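Long-range contact in alpha-fucosidase GH29 (Fusarium graminearum, PDB 4PSR), which is a GH29 alpha-L-fucosidase with a TIM-barrel domain that probably removes alpha-1,6-linked fucose from the reducing-end N-acetylglucosamine of glycoprotein glycans: residues A510-K515 with I539-V544. Sequence-based numbering, arbitrary orientation.
Sequences ADATGK and IRSIRV
S541 and A512 illustrate how one buried hydroxyl can tie a turn of the chain to a neighbouring strand. The backbone N of A512 donates to S541 OG at 2.9 Å, with a moderately bent N-H...O angle of 142°. Chi1 of 62° sets OG between the backbone N and the carbonyl carbon of S541, and the same oxygen also hydrogen-bonds K509 O, which joins it to two backbone groups of one loop. Just beside it, S541 CB rests 3.4 Å from A510 O. A weaker CA-H...O contact runs from A510 CA to R540 O, 3.6 Å apart and nearly straight at the hydrogen (165°). Residues 510-515 belong to the loop linking the antiparallel strands 504-507 and 516-519, whereas S541 begins strand 541-544, which pairs with the other side of 504-507. At that point R540 and S541 together face F507, a classic beta bulge. Van der Waals contact comes from two alanine methyls, each over one face of a guanidinium but differently placed. A510 CB lies over the R540 group, 3.9 Å from NH1 and 4.1 Å from both CZ and NH2. A512 CB instead sits toward one end of the R543 face, 3.9 Å from R543 NH2. The polar ends of both arginines are held from beyond the two segments: R540 NE hydrogen-bonds V572 O, and R543 NH2 forms a salt bridge with E569 OE2 on the adjacent strand 568-571.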
loop_
_atom_site.group_PDB
_atom_site.type_symbol
_atom_site.label_atom_id
_atom_site.label_comp_id
_atom_site.label_asym_id
_atom_site.label_seq_id
_atom_site.Cartn_x
_atom_site.Cartn_y
_atom_site.Cartn_z
ATOM N N ALA A 510 -28.667 -11.098 -21.885
ATOM C CA ALA A 510 -28.240 -11.870 -23.053
ATOM C C ALA A 510 -27.898 -11.031 -24.287
ATOM O O ALA A 510 -27.321 -11.550 -25.244
ATOM C CB ALA A 510 -29.308 -12.908 -23.406
ATOM N N ASP A 511 -28.222 -9.744 -24.259
ATOM C CA ASP A 511 -28.057 -8.893 -25.426
ATOM C C ASP A 511 -27.034 -7.767 -25.245
ATOM O O ASP A 511 -27.201 -6.681 -25.785
ATOM C CB ASP A 511 -29.415 -8.289 -25.806
ATOM C CG ASP A 511 -30.078 -7.552 -24.647
ATOM O OD1 ASP A 511 -29.408 -7.300 -23.623
ATOM O OD2 ASP A 511 -31.277 -7.219 -24.761
ATOM N N ALA A 512 -25.977 -8.026 -24.483
ATOM C CA ALA A 512 -24.976 -7.006 -24.197
ATOM C C ALA A 512 -25.594 -5.756 -23.556
ATOM O O ALA A 512 -25.243 -4.620 -23.902
ATOM C CB ALA A 512 -24.192 -6.644 -25.452
ATOM N N THR A 513 -26.539 -5.983 -22.651
ATOM C CA THR A 513 -27.070 -4.929 -21.792
ATOM C C THR A 513 -27.147 -5.447 -20.363
ATOM O O THR A 513 -26.786 -6.600 -20.089
ATOM C CB THR A 513 -28.478 -4.433 -22.245
ATOM O OG1 THR A 513 -29.463 -5.435 -21.974
ATOM C CG2 THR A 513 -28.483 -4.090 -23.728
ATOM N N GLY A 514 -27.611 -4.594 -19.456
ATOM C CA GLY A 514 -27.671 -4.918 -18.045
ATOM C C GLY A 514 -26.399 -4.493 -17.339
ATOM O O GLY A 514 -25.648 -3.658 -17.848
ATOM N N LYS A 515 -26.165 -5.079 -16.169
ATOM C CA LYS A 515 -24.929 -4.867 -15.421
ATOM C C LYS A 515 -23.778 -5.377 -16.268
ATOM O O LYS A 515 -23.919 -6.391 -16.934
ATOM C CB LYS A 515 -24.968 -5.647 -14.107
ATOM C CG LYS A 515 -26.238 -5.445 -13.310
ATOM C CD LYS A 515 -26.134 -6.058 -11.918
ATOM C CE LYS A 515 -26.113 -7.580 -11.954
ATOM N NZ LYS A 515 -25.930 -8.144 -10.585
ATOM N N ILE A 539 -23.119 -14.067 -15.830
ATOM C CA ILE A 539 -22.803 -13.577 -17.162
ATOM C C ILE A 539 -23.693 -14.266 -18.199
ATOM O O ILE A 539 -23.755 -15.496 -18.236
ATOM C CB ILE A 539 -21.312 -13.816 -17.507
ATOM C CG1 ILE A 539 -20.419 -13.035 -16.522
ATOM C CG2 ILE A 539 -21.042 -13.400 -18.944
ATOM C CD1 ILE A 539 -18.957 -13.417 -16.650
ATOM N N ARG A 540 -24.343 -13.467 -19.040
ATOM C CA ARG A 540 -25.217 -14.000 -20.089
ATOM C C ARG A 540 -24.841 -13.540 -21.494
ATOM O O ARG A 540 -25.405 -14.010 -22.484
ATOM C CB ARG A 540 -26.685 -13.646 -19.797
ATOM C CG ARG A 540 -27.292 -14.362 -18.573
ATOM C CD ARG A 540 -27.449 -15.859 -18.777
ATOM N NE ARG A 540 -27.419 -16.208 -20.194
ATOM C CZ ARG A 540 -28.470 -16.178 -21.007
ATOM N NH1 ARG A 540 -28.312 -16.499 -22.285
ATOM N NH2 ARG A 540 -29.670 -15.827 -20.554
ATOM N N SER A 541 -23.893 -12.616 -21.607
ATOM C CA SER A 541 -23.370 -12.232 -22.905
ATOM C C SER A 541 -21.990 -11.579 -22.734
ATOM O O SER A 541 -21.622 -11.140 -21.639
ATOM C CB SER A 541 -24.337 -11.322 -23.692
ATOM O OG SER A 541 -24.592 -10.084 -23.040
ATOM N N ILE A 542 -21.251 -11.547 -23.834
ATOM C CA ILE A 542 -19.941 -10.920 -23.870
ATOM C C ILE A 542 -19.745 -10.264 -25.222
ATOM O O ILE A 542 -20.109 -10.843 -26.265
ATOM C CB ILE A 542 -18.837 -11.952 -23.615
ATOM C CG1 ILE A 542 -17.446 -11.294 -23.650
ATOM C CG2 ILE A 542 -18.902 -13.090 -24.620
ATOM C CD1 ILE A 542 -16.360 -12.189 -23.090
ATOM N N ARG A 543 -19.191 -9.058 -25.214
ATOM C CA ARG A 543 -18.751 -8.388 -26.424
ATOM C C ARG A 543 -17.222 -8.381 -26.464
ATOM O O ARG A 543 -16.569 -7.818 -25.569
ATOM C CB ARG A 543 -19.265 -6.964 -26.500
ATOM C CG ARG A 543 -19.079 -6.350 -27.873
ATOM C CD ARG A 543 -20.071 -5.221 -28.101
ATOM N NE ARG A 543 -20.155 -4.334 -26.944
ATOM C CZ ARG A 543 -21.233 -3.642 -26.598
ATOM N NH1 ARG A 543 -21.184 -2.855 -25.533
ATOM N NH2 ARG A 543 -22.353 -3.731 -27.310
ATOM N N VAL A 544 -16.670 -9.017 -27.490
ATOM C CA VAL A 544 -15.224 -9.137 -27.661
ATOM C C VAL A 544 -14.799 -8.112 -28.711
ATOM O O VAL A 544 -15.387 -8.015 -29.793
ATOM C CB VAL A 544 -14.853 -10.559 -28.112
ATOM C CG1 VAL A 544 -13.340 -10.661 -28.398
ATOM C CG2 VAL A 544 -15.280 -11.605 -27.078
#